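Local coordinates for L-ribulose 3-epimerase (Methylomonas sp. DH-1, PDB 7CJ6), which catalyses the manganese-dependent epimerisation of ketoses at C3, with highest activity toward L-ribulose and further activity on D-ribulose, D-allulose and D-fructose, at residues A[184-189]-A[225-230]; A[215-220]-A[244-249]. All coordinates share one frame; numbering follows the deposited sequence.

Both contacts belong to one TIM barrel and lie about 12 Å apart, centre to centre. Their segments alternate along the chain: 184-189, 215-220, 225-230, then 244-249. Contact 1 joins the end of strand 180-185 and the start of helix 186-192 to the start of helix 227-236. Contact 2 joins the loop after strand 207-212 to the end of strand 242-245. The two meet at the active site. Asp185 of contact 1 and Glu246 of contact 2 bind the same manganese ion, with their oxygens OD2 and OE2 2.8 Å apart. His188 and Arg217 hold the same sugar. Both contacts also reach the second subunit of the homodimer.

Contact 1 (A[184-189]-A[225-230]); sequences LDTYHM and VDFASF. With MN (manganese (II) ion), chain C; PSJ (D-psicose), chain D.
Thr186 OG1 is hydrogen-bonded to the backbone oxygen of Gly213 and packs obliquely against the Phe227 ring, 3.4 Å from Phe227 CE1. In the TIM barrel this contact ties the end of strand 180-185 and the short helix 186-192 to the start of helix 227-236. The methyl branch of Thr186 packs on Phe230. CG2 stands over the centre of the Phe230 ring, 3.5 Å from its centroid and 13° off the normal, a CH-pi contact. Phe230 has CG anti to the backbone N (chi1 179°), which carries the ring across to this methyl. Met189 SD approaches the same ring obliquely, 3.6 Å from Phe230 CE1, a Met-aromatic contact. Val200, Val210 and Ile212 also pack on Phe230. With an alanine at Phe230, Thr186 CG2 and Met189 SD would probably lose their aromatic partner and a gap would open beside them. Val225 CG1 lies over the Phe227 ring and comes 4.0 Å from Thr186 CB. The same strand end serves the active site. Asp185 is the N-cap of helix 186-192, with OD1 accepting from Tyr187 N at 2.9 Å. Asp185 OD2 binds manganese at 2.1 Å. Farther along the helix, His188 NE2 donates to two psicose oxygens, O2 at 2.9 Å and O1 at 3.0 Å.

Contact 2 (A[215-220]-A[244-249]); sequences SHRGYL and TFESFS. With MN (manganese (II) ion), chain C; PSJ (D-psicose), chain D.
The manganese and sugar site of the epimerase is lined here by Arg217 and Glu246. Glu246 OE2 binds manganese at 2.0 Å, and this residue probably serves as a proton donor or acceptor in catalysis, as in related epimerases. Arg217 NH1 donates to psicose O1 at 3.0 Å, and Arg217 NH2 donates to psicose O2, also at 3.0 Å. Glu246 OE2 sits at the guanidinium edge, 3.2 Å from Arg217 NH2, with the carboxylate plane turned 84° from the guanidinium. A water accepts from Arg217 NH2 and lies beside Glu246 OE2. The bend in the arginine chain at chi3 (86°) turns the guanidinium toward the sugar. Phe248 CE2 lies over one guanidinium face, 3.7 Å from Arg217 CZ, with the two planes 67° apart. Tyr187 makes a cation-pi contact on the opposite face, so the group is held between two rings. In the TIM barrel, segment 215-220 is part of the loop after strand 207-212, and segment 244-249 runs out of the last strand, 242-245. Arg217 O joins them by accepting two bonds, a short one from Ser247 OG at 2.5 Å and a longer one from Phe248 N at 3.3 Å. One water bridges His216 O to Phe248 O, and another bridges Gly218 O to Glu246 O. Farther along, Leu220 CG meets the Phe245 ring obliquely, 3.8 Å from Phe245 CE1.

Contact 1 (A[184-189]-A[225-230])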
ATOM      1  N   LEU A 184       8.492  14.077   0.136  1.00 16.35           N
ATOM      2  CA  LEU A 184       7.104  13.586  -0.085  1.00 16.06           C
ATOM      3  C   LEU A 184       7.015  12.909  -1.454  1.00 15.95           C
ATOM      4  O   LEU A 184       7.732  13.332  -2.384  1.00 15.67           O
ATOM      5  CB  LEU A 184       6.109  14.744   0.013  1.00 16.50           C
ATOM      6  CG  LEU A 184       5.800  15.251   1.421  1.00 16.45           C
ATOM      7  CD1 LEU A 184       4.803  16.401   1.368  1.00 15.85           C
ATOM      8  CD2 LEU A 184       5.266  14.135   2.302  1.00 17.41           C
ATOM      9  N   ASP A 185       6.127  11.922  -1.560  1.00 14.46           N
ATOM     10  CA  ASP A 185       5.920  11.088  -2.768  1.00 14.50           C
ATOM     11  C   ASP A 185       4.410  10.921  -2.952  1.00 14.49           C
ATOM     12  O   ASP A 185       3.744  10.439  -2.015  1.00 13.30           O
ATOM     13  CB  ASP A 185       6.665   9.759  -2.607  1.00 15.09           C
ATOM     14  CG  ASP A 185       6.521   8.830  -3.795  1.00 17.04           C
ATOM     15  OD1 ASP A 185       5.499   8.941  -4.481  1.00 17.90           O
ATOM     16  OD2 ASP A 185       7.428   7.980  -3.999  1.00 19.84           O
ATOM     17  N   THR A 186       3.871  11.352  -4.091  1.00 15.83           N
ATOM     18  CA  THR A 186       2.403  11.403  -4.324  1.00 17.04           C
ATOM     19  C   THR A 186       1.824   9.987  -4.242  1.00 15.62           C
ATOM     20  O   THR A 186       0.690   9.838  -3.757  1.00 15.72           O
ATOM     21  CB  THR A 186       2.064  12.099  -5.645  1.00 17.36           C
ATOM     22  OG1 THR A 186       2.660  11.376  -6.723  1.00 17.06           O
ATOM     23  CG2 THR A 186       2.528  13.539  -5.655  1.00 16.89           C
ATOM     24  N   TYR A 187       2.568   8.984  -4.700  1.00 16.19           N
ATOM     25  CA  TYR A 187       2.149   7.562  -4.613  1.00 16.49           C
ATOM     26  C   TYR A 187       1.834   7.221  -3.153  1.00 15.34           C
ATOM     27  O   TYR A 187       0.734   6.714  -2.872  1.00 15.72           O
ATOM     28  CB  TYR A 187       3.222   6.640  -5.189  1.00 18.02           C
ATOM     29  CG  TYR A 187       3.025   5.190  -4.836  1.00 18.07           C
ATOM     30  CD1 TYR A 187       2.006   4.447  -5.407  1.00 18.64           C
ATOM     31  CD2 TYR A 187       3.846   4.561  -3.917  1.00 18.51           C
ATOM     32  CE1 TYR A 187       1.813   3.114  -5.080  1.00 19.07           C
ATOM     33  CE2 TYR A 187       3.675   3.226  -3.589  1.00 18.88           C
ATOM     34  CZ  TYR A 187       2.652   2.499  -4.172  1.00 19.40           C
ATOM     35  OH  TYR A 187       2.470   1.182  -3.848  1.00 21.23           O
ATOM     36  N   HIS A 188       2.787   7.470  -2.251  1.00 15.53           N
ATOM     37  CA  HIS A 188       2.683   7.144  -0.800  1.00 16.69           C
ATOM     38  C   HIS A 188       1.640   8.047  -0.139  1.00 16.52           C
ATOM     39  O   HIS A 188       0.907   7.570   0.748  1.00 16.90           O
ATOM     40  CB  HIS A 188       4.055   7.267  -0.129  1.00 16.88           C
ATOM     41  CG  HIS A 188       5.050   6.292  -0.660  1.00 17.09           C
ATOM     42  ND1 HIS A 188       4.934   4.935  -0.444  1.00 16.50           N
ATOM     43  CD2 HIS A 188       6.164   6.470  -1.402  1.00 17.54           C
ATOM     44  CE1 HIS A 188       5.939   4.314  -1.030  1.00 17.32           C
ATOM     45  NE2 HIS A 188       6.714   5.232  -1.621  1.00 17.16           N
ATOM     46  N   MET A 189       1.578   9.309  -0.565  1.00 16.22           N
ATOM     47  CA  MET A 189       0.625  10.310  -0.021  1.00 15.98           C
ATOM     48  C   MET A 189      -0.801   9.844  -0.325  1.00 15.21           C
ATOM     49  O   MET A 189      -1.672   9.983   0.555  1.00 16.66           O
ATOM     50  CB  MET A 189       0.864  11.685  -0.645  1.00 16.20           C
ATOM     51  CG  MET A 189       2.165  12.333  -0.205  1.00 16.19           C
ATOM     52  SD  MET A 189       2.392  13.924  -1.032  1.00 17.61           S
ATOM     53  CE  MET A 189       1.263  14.949  -0.095  1.00 16.78           C
ATOM     54  N   VAL A 225      -4.408   9.503  -8.120  1.00 16.64           N
ATOM     55  CA  VAL A 225      -3.692  10.586  -7.387  1.00 16.47           C
ATOM     56  C   VAL A 225      -4.320  11.912  -7.812  1.00 16.57           C
ATOM     57  O   VAL A 225      -4.444  12.139  -9.030  1.00 17.21           O
ATOM     58  CB  VAL A 225      -2.171  10.616  -7.620  1.00 16.80           C
ATOM     59  CG1 VAL A 225      -1.587  11.951  -7.180  1.00 16.81           C
ATOM     60  CG2 VAL A 225      -1.461   9.473  -6.915  1.00 17.75           C
ATOM     61  N   ASP A 226      -4.708  12.728  -6.835  1.00 16.33           N
ATOM     62  CA  ASP A 226      -5.213  14.106  -7.064  1.00 16.89           C
ATOM     63  C   ASP A 226      -4.003  15.027  -7.272  1.00 15.68           C
ATOM     64  O   ASP A 226      -3.537  15.658  -6.292  1.00 15.81           O
ATOM     65  CB  ASP A 226      -6.131  14.541  -5.920  1.00 19.09           C
ATOM     66  CG  ASP A 226      -6.877  15.825  -6.218  1.00 19.75           C
ATOM     67  OD1 ASP A 226      -6.460  16.531  -7.148  1.00 22.18           O
ATOM     68  OD2 ASP A 226      -7.869  16.100  -5.524  1.00 24.02           O
ATOM     69  N   PHE A 227      -3.493  15.086  -8.503  1.00 15.13           N
ATOM     70  CA  PHE A 227      -2.303  15.903  -8.850  1.00 15.79           C
ATOM     71  C   PHE A 227      -2.691  17.383  -8.853  1.00 16.75           C
ATOM     72  O   PHE A 227      -1.826  18.218  -8.543  1.00 21.18           O
ATOM     73  CB  PHE A 227      -1.700  15.483 -10.189  1.00 15.12           C
ATOM     74  CG  PHE A 227      -0.916  14.199 -10.110  1.00 14.51           C
ATOM     75  CD1 PHE A 227       0.218  14.113  -9.318  1.00 14.22           C
ATOM     76  CD2 PHE A 227      -1.312  13.085 -10.825  1.00 15.12           C
ATOM     77  CE1 PHE A 227       0.939  12.931  -9.241  1.00 14.21           C
ATOM     78  CE2 PHE A 227      -0.595  11.903 -10.740  1.00 15.79           C
ATOM     79  CZ  PHE A 227       0.537  11.836  -9.960  1.00 16.05           C
ATOM     80  N   ALA A 228      -3.946  17.698  -9.175  1.00 18.34           N
ATOM     81  CA  ALA A 228      -4.459  19.088  -9.131  1.00 18.42           C
ATOM     82  C   ALA A 228      -4.251  19.638  -7.717  1.00 19.08           C
ATOM     83  O   ALA A 228      -3.661  20.733  -7.578  1.00 19.21           O
ATOM     84  CB  ALA A 228      -5.908  19.141  -9.545  1.00 20.44           C
ATOM     85  N   SER A 229      -4.691  18.885  -6.707  1.00 20.08           N
ATOM     86  CA  SER A 229      -4.563  19.242  -5.271  1.00 20.04           C
ATOM     87  C   SER A 229      -3.082  19.392  -4.909  1.00 20.40           C
ATOM     88  O   SER A 229      -2.701  20.454  -4.376  1.00 20.86           O
ATOM     89  CB  SER A 229      -5.233  18.217  -4.399  1.00 19.42           C
ATOM     90  OG  SER A 229      -5.361  18.705  -3.074  1.00 19.71           O
ATOM     91  N   PHE A 230      -2.277  18.369  -5.204  1.00 19.90           N
ATOM     92  CA  PHE A 230      -0.851  18.282  -4.802  1.00 17.88           C
ATOM     93  C   PHE A 230      -0.048  19.456  -5.372  1.00 17.23           C
ATOM     94  O   PHE A 230       0.774  20.031  -4.639  1.00 17.23           O
ATOM     95  CB  PHE A 230      -0.210  16.967  -5.253  1.00 16.78           C
ATOM     96  CG  PHE A 230       1.245  16.889  -4.874  1.00 16.22           C
ATOM     97  CD1 PHE A 230       1.617  16.764  -3.545  1.00 16.59           C
ATOM     98  CD2 PHE A 230       2.242  17.002  -5.828  1.00 16.89           C
ATOM     99  CE1 PHE A 230       2.953  16.725  -3.182  1.00 14.90           C
ATOM    100  CE2 PHE A 230       3.579  16.949  -5.463  1.00 16.36           C
ATOM    101  CZ  PHE A 230       3.931  16.826  -4.141  1.00 14.70           C
TER
HETATM  102 MN    MN C 301       9.473   7.640  -4.067  1.00 24.08          MN
HETATM  103  C1  PSJ D 302       9.965   3.529  -2.783  1.00 23.05           C
HETATM  104  O1  PSJ D 302       8.577   3.184  -2.758  1.00 22.68           O
HETATM  105  C2  PSJ D 302      10.083   4.992  -3.108  1.00 22.81           C
HETATM  106  O2  PSJ D 302       9.075   5.609  -3.306  1.00 21.22           O
HETATM  107  C3  PSJ D 302      11.429   5.651  -3.140  1.00 26.55           C
HETATM  108  O3  PSJ D 302      11.564   6.507  -4.273  1.00 24.66           O
HETATM  109  C4  PSJ D 302      12.459   4.539  -3.161  1.00 29.41           C
HETATM  110  O4  PSJ D 302      12.445   3.967  -1.858  1.00 36.45           O
HETATM  111  C5  PSJ D 302      13.874   4.990  -3.497  1.00 35.18           C
HETATM  112  O5  PSJ D 302      13.877   6.390  -3.808  1.00 39.75           O
HETATM  113  C6  PSJ D 302      14.426   4.182  -4.672  1.00 35.85           C
HETATM  114  O6  PSJ D 302      15.826   4.445  -4.861  1.00 34.68           O

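Contact 2 (A[215-220]-A[244-249])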
ATOM      1  N   SER A 215      -1.014   6.546  -8.605  1.00 15.88           N
ATOM      2  CA  SER A 215      -1.508   5.666  -7.512  1.00 15.70           C
ATOM      3  C   SER A 215      -0.993   4.233  -7.708  1.00 15.85           C
ATOM      4  O   SER A 215      -0.684   3.560  -6.694  1.00 15.90           O
ATOM      5  CB  SER A 215      -3.010   5.709  -7.437  1.00 16.34           C
ATOM      6  OG  SER A 215      -3.586   5.562  -8.728  1.00 15.25           O
ATOM      7  N   HIS A 216      -0.900   3.774  -8.960  1.00 17.23           N
ATOM      8  CA  HIS A 216      -0.440   2.399  -9.308  1.00 17.30           C
ATOM      9  C   HIS A 216       1.002   2.426  -9.828  1.00 17.12           C
ATOM     10  O   HIS A 216       1.505   1.342 -10.214  1.00 18.03           O
ATOM     11  CB  HIS A 216      -1.402   1.752 -10.315  1.00 18.17           C
ATOM     12  CG  HIS A 216      -1.739   2.624 -11.478  1.00 18.47           C
ATOM     13  ND1 HIS A 216      -0.786   3.371 -12.144  1.00 19.11           N
ATOM     14  CD2 HIS A 216      -2.908   2.843 -12.116  1.00 18.49           C
ATOM     15  CE1 HIS A 216      -1.361   4.035 -13.128  1.00 18.86           C
ATOM     16  NE2 HIS A 216      -2.662   3.719 -13.138  1.00 18.89           N
ATOM     17  N   ARG A 217       1.624   3.611  -9.841  1.00 17.47           N
ATOM     18  CA  ARG A 217       3.043   3.859 -10.232  1.00 18.00           C
ATOM     19  C   ARG A 217       3.213   3.692 -11.747  1.00 18.39           C
ATOM     20  O   ARG A 217       4.367   3.561 -12.201  1.00 20.45           O
ATOM     21  CB  ARG A 217       3.988   2.925  -9.469  1.00 18.79           C
ATOM     22  CG  ARG A 217       3.644   2.781  -7.991  1.00 20.18           C
ATOM     23  CD  ARG A 217       4.816   2.369  -7.123  1.00 21.12           C
ATOM     24  NE  ARG A 217       5.593   3.519  -6.682  1.00 21.17           N
ATOM     25  CZ  ARG A 217       6.443   3.514  -5.667  1.00 21.27           C
ATOM     26  NH1 ARG A 217       6.652   2.411  -4.968  1.00 23.78           N
ATOM     27  NH2 ARG A 217       7.087   4.617  -5.347  1.00 20.99           N
ATOM     28  N   GLY A 218       2.111   3.718 -12.500  1.00 19.21           N
ATOM     29  CA  GLY A 218       2.123   3.673 -13.976  1.00 19.70           C
ATOM     30  C   GLY A 218       2.142   5.067 -14.591  1.00 18.65           C
ATOM     31  O   GLY A 218       2.759   5.965 -13.992  1.00 19.42           O
ATOM     32  N   TYR A 219       1.521   5.226 -15.766  1.00 18.89           N
ATOM     33  CA  TYR A 219       1.421   6.512 -16.509  1.00 19.20           C
ATOM     34  C   TYR A 219       0.721   7.540 -15.612  1.00 20.67           C
ATOM     35  O   TYR A 219      -0.352   7.232 -15.027  1.00 20.30           O
ATOM     36  CB  TYR A 219       0.688   6.334 -17.846  1.00 19.85           C
ATOM     37  CG  TYR A 219       1.538   5.883 -19.011  1.00 19.64           C
ATOM     38  CD1 TYR A 219       1.845   4.546 -19.207  1.00 20.45           C
ATOM     39  CD2 TYR A 219       2.019   6.793 -19.942  1.00 20.54           C
ATOM     40  CE1 TYR A 219       2.620   4.129 -20.277  1.00 20.72           C
ATOM     41  CE2 TYR A 219       2.793   6.393 -21.020  1.00 20.45           C
ATOM     42  CZ  TYR A 219       3.097   5.053 -21.191  1.00 20.63           C
ATOM     43  OH  TYR A 219       3.867   4.652 -22.252  1.00 21.46           O
ATOM     44  N   LEU A 220       1.319   8.728 -15.490  1.00 20.07           N
ATOM     45  CA  LEU A 220       0.720   9.886 -14.778  1.00 19.76           C
ATOM     46  C   LEU A 220      -0.637  10.199 -15.418  1.00 19.21           C
ATOM     47  O   LEU A 220      -0.693  10.331 -16.653  1.00 16.32           O
ATOM     48  CB  LEU A 220       1.670  11.087 -14.852  1.00 19.83           C
ATOM     49  CG  LEU A 220       3.011  10.928 -14.133  1.00 20.20           C
ATOM     50  CD1 LEU A 220       3.739  12.260 -14.038  1.00 20.08           C
ATOM     51  CD2 LEU A 220       2.833  10.328 -12.745  1.00 20.52           C
ATOM     52  N   THR A 244      11.336  14.447  -9.056  1.00 16.97           N
ATOM     53  CA  THR A 244      11.644  13.291  -9.939  1.00 17.83           C
ATOM     54  C   THR A 244      10.365  12.493 -10.202  1.00 17.07           C
ATOM     55  O   THR A 244       9.561  12.267  -9.267  1.00 16.63           O
ATOM     56  CB  THR A 244      12.847  12.466  -9.458  1.00 20.27           C
ATOM     57  OG1 THR A 244      12.534  11.077  -9.533  1.00 23.18           O
ATOM     58  CG2 THR A 244      13.314  12.805  -8.064  1.00 17.29           C
ATOM     59  N   PHE A 245      10.172  12.149 -11.475  1.00 17.90           N
ATOM     60  CA  PHE A 245       9.175  11.157 -11.936  1.00 16.46           C
ATOM     61  C   PHE A 245       9.657   9.761 -11.534  1.00 16.93           C
ATOM     62  O   PHE A 245      10.804   9.381 -11.835  1.00 18.38           O
ATOM     63  CB  PHE A 245       8.982  11.229 -13.445  1.00 16.89           C
ATOM     64  CG  PHE A 245       8.154  10.097 -13.988  1.00 15.78           C
ATOM     65  CD1 PHE A 245       6.909   9.813 -13.444  1.00 15.44           C
ATOM     66  CD2 PHE A 245       8.616   9.317 -15.033  1.00 17.04           C
ATOM     67  CE1 PHE A 245       6.136   8.781 -13.949  1.00 16.54           C
ATOM     68  CE2 PHE A 245       7.846   8.278 -15.530  1.00 17.22           C
ATOM     69  CZ  PHE A 245       6.611   8.008 -14.987  1.00 17.18           C
ATOM     70  N   GLU A 246       8.776   9.017 -10.883  1.00 17.17           N
ATOM     71  CA  GLU A 246       9.056   7.663 -10.360  1.00 18.65           C
ATOM     72  C   GLU A 246       7.957   6.718 -10.846  1.00 20.20           C
ATOM     73  O   GLU A 246       6.763   7.033 -10.649  1.00 21.01           O
ATOM     74  CB  GLU A 246       9.145   7.726  -8.839  1.00 20.13           C
ATOM     75  CG  GLU A 246       9.502   6.396  -8.217  1.00 20.00           C
ATOM     76  CD  GLU A 246       9.958   6.513  -6.777  1.00 20.92           C
ATOM     77  OE1 GLU A 246      11.113   6.173  -6.504  1.00 25.43           O
ATOM     78  OE2 GLU A 246       9.155   6.947  -5.938  1.00 21.29           O
ATOM     79  N   SER A 247       8.355   5.609 -11.471  1.00 22.16           N
ATOM     80  CA  SER A 247       7.434   4.608 -12.061  1.00 22.82           C
ATOM     81  C   SER A 247       8.112   3.237 -12.079  1.00 24.07           C
ATOM     82  O   SER A 247       9.335   3.159 -12.336  1.00 23.24           O
ATOM     83  CB  SER A 247       6.988   5.031 -13.435  1.00 23.57           C
ATOM     84  OG  SER A 247       6.079   4.089 -13.984  1.00 26.01           O
ATOM     85  N   PHE A 248       7.337   2.194 -11.805  1.00 23.14           N
ATOM     86  CA  PHE A 248       7.823   0.794 -11.745  1.00 24.10           C
ATOM     87  C   PHE A 248       6.868  -0.098 -12.535  1.00 25.16           C
ATOM     88  O   PHE A 248       5.648  -0.082 -12.267  1.00 25.21           O
ATOM     89  CB  PHE A 248       7.978   0.346 -10.293  1.00 25.27           C
ATOM     90  CG  PHE A 248       8.900   1.225  -9.490  1.00 27.15           C
ATOM     91  CD1 PHE A 248      10.271   1.026  -9.516  1.00 28.39           C
ATOM     92  CD2 PHE A 248       8.399   2.274  -8.736  1.00 27.61           C
ATOM     93  CE1 PHE A 248      11.120   1.844  -8.786  1.00 28.08           C
ATOM     94  CE2 PHE A 248       9.249   3.089  -8.005  1.00 28.10           C
ATOM     95  CZ  PHE A 248      10.607   2.875  -8.033  1.00 29.17           C
ATOM     96  N   SER A 249       7.431  -0.812 -13.511  1.00 26.99           N
ATOM     97  CA  SER A 249       6.747  -1.832 -14.344  1.00 27.55           C
ATOM     98  C   SER A 249       7.598  -3.103 -14.333  1.00 28.99           C
ATOM     99  O   SER A 249       8.835  -2.978 -14.196  1.00 28.47           O
ATOM    100  CB  SER A 249       6.525  -1.333 -15.745  1.00 28.81           C
ATOM    101  OG  SER A 249       5.913  -2.334 -16.545  1.00 28.14           O
TER
HETATM  102 MN    MN C 301       9.473   7.640  -4.067  1.00 24.08          MN
HETATM  103  C1  PSJ D 302       9.965   3.529  -2.783  1.00 23.05           C
HETATM  104  O1  PSJ D 302       8.577   3.184  -2.758  1.00 22.68           O
HETATM  105  C2  PSJ D 302      10.083   4.992  -3.108  1.00 22.81           C
HETATM  106  O2  PSJ D 302       9.075   5.609  -3.306  1.00 21.22           O
HETATM  107  C3  PSJ D 302      11.429   5.651  -3.140  1.00 26.55           C
HETATM  108  O3  PSJ D 302      11.564   6.507  -4.273  1.00 24.66           O
HETATM  109  C4  PSJ D 302      12.459   4.539  -3.161  1.00 29.41           C
HETATM  110  O4  PSJ D 302      12.445   3.967  -1.858  1.00 36.45           O
HETATM  111  C5  PSJ D 302      13.874   4.990  -3.497  1.00 35.18           C
HETATM  112  O5  PSJ D 302      13.877   6.390  -3.808  1.00 39.75           O
HETATM  113  C6  PSJ D 302      14.426   4.182  -4.672  1.00 35.85           C
HETATM  114  O6  PSJ D 302      15.826   4.445  -4.861  1.00 34.68           O
HETATM  115  O   HOH W   1       3.629  -0.476 -10.369  1.00 21.06           O
HETATM  116  O   HOH W   2       6.376   7.118  -6.618  1.00 25.15           O
HETATM  117  O   HOH W   3       4.047   6.612 -11.597  1.00 20.96           O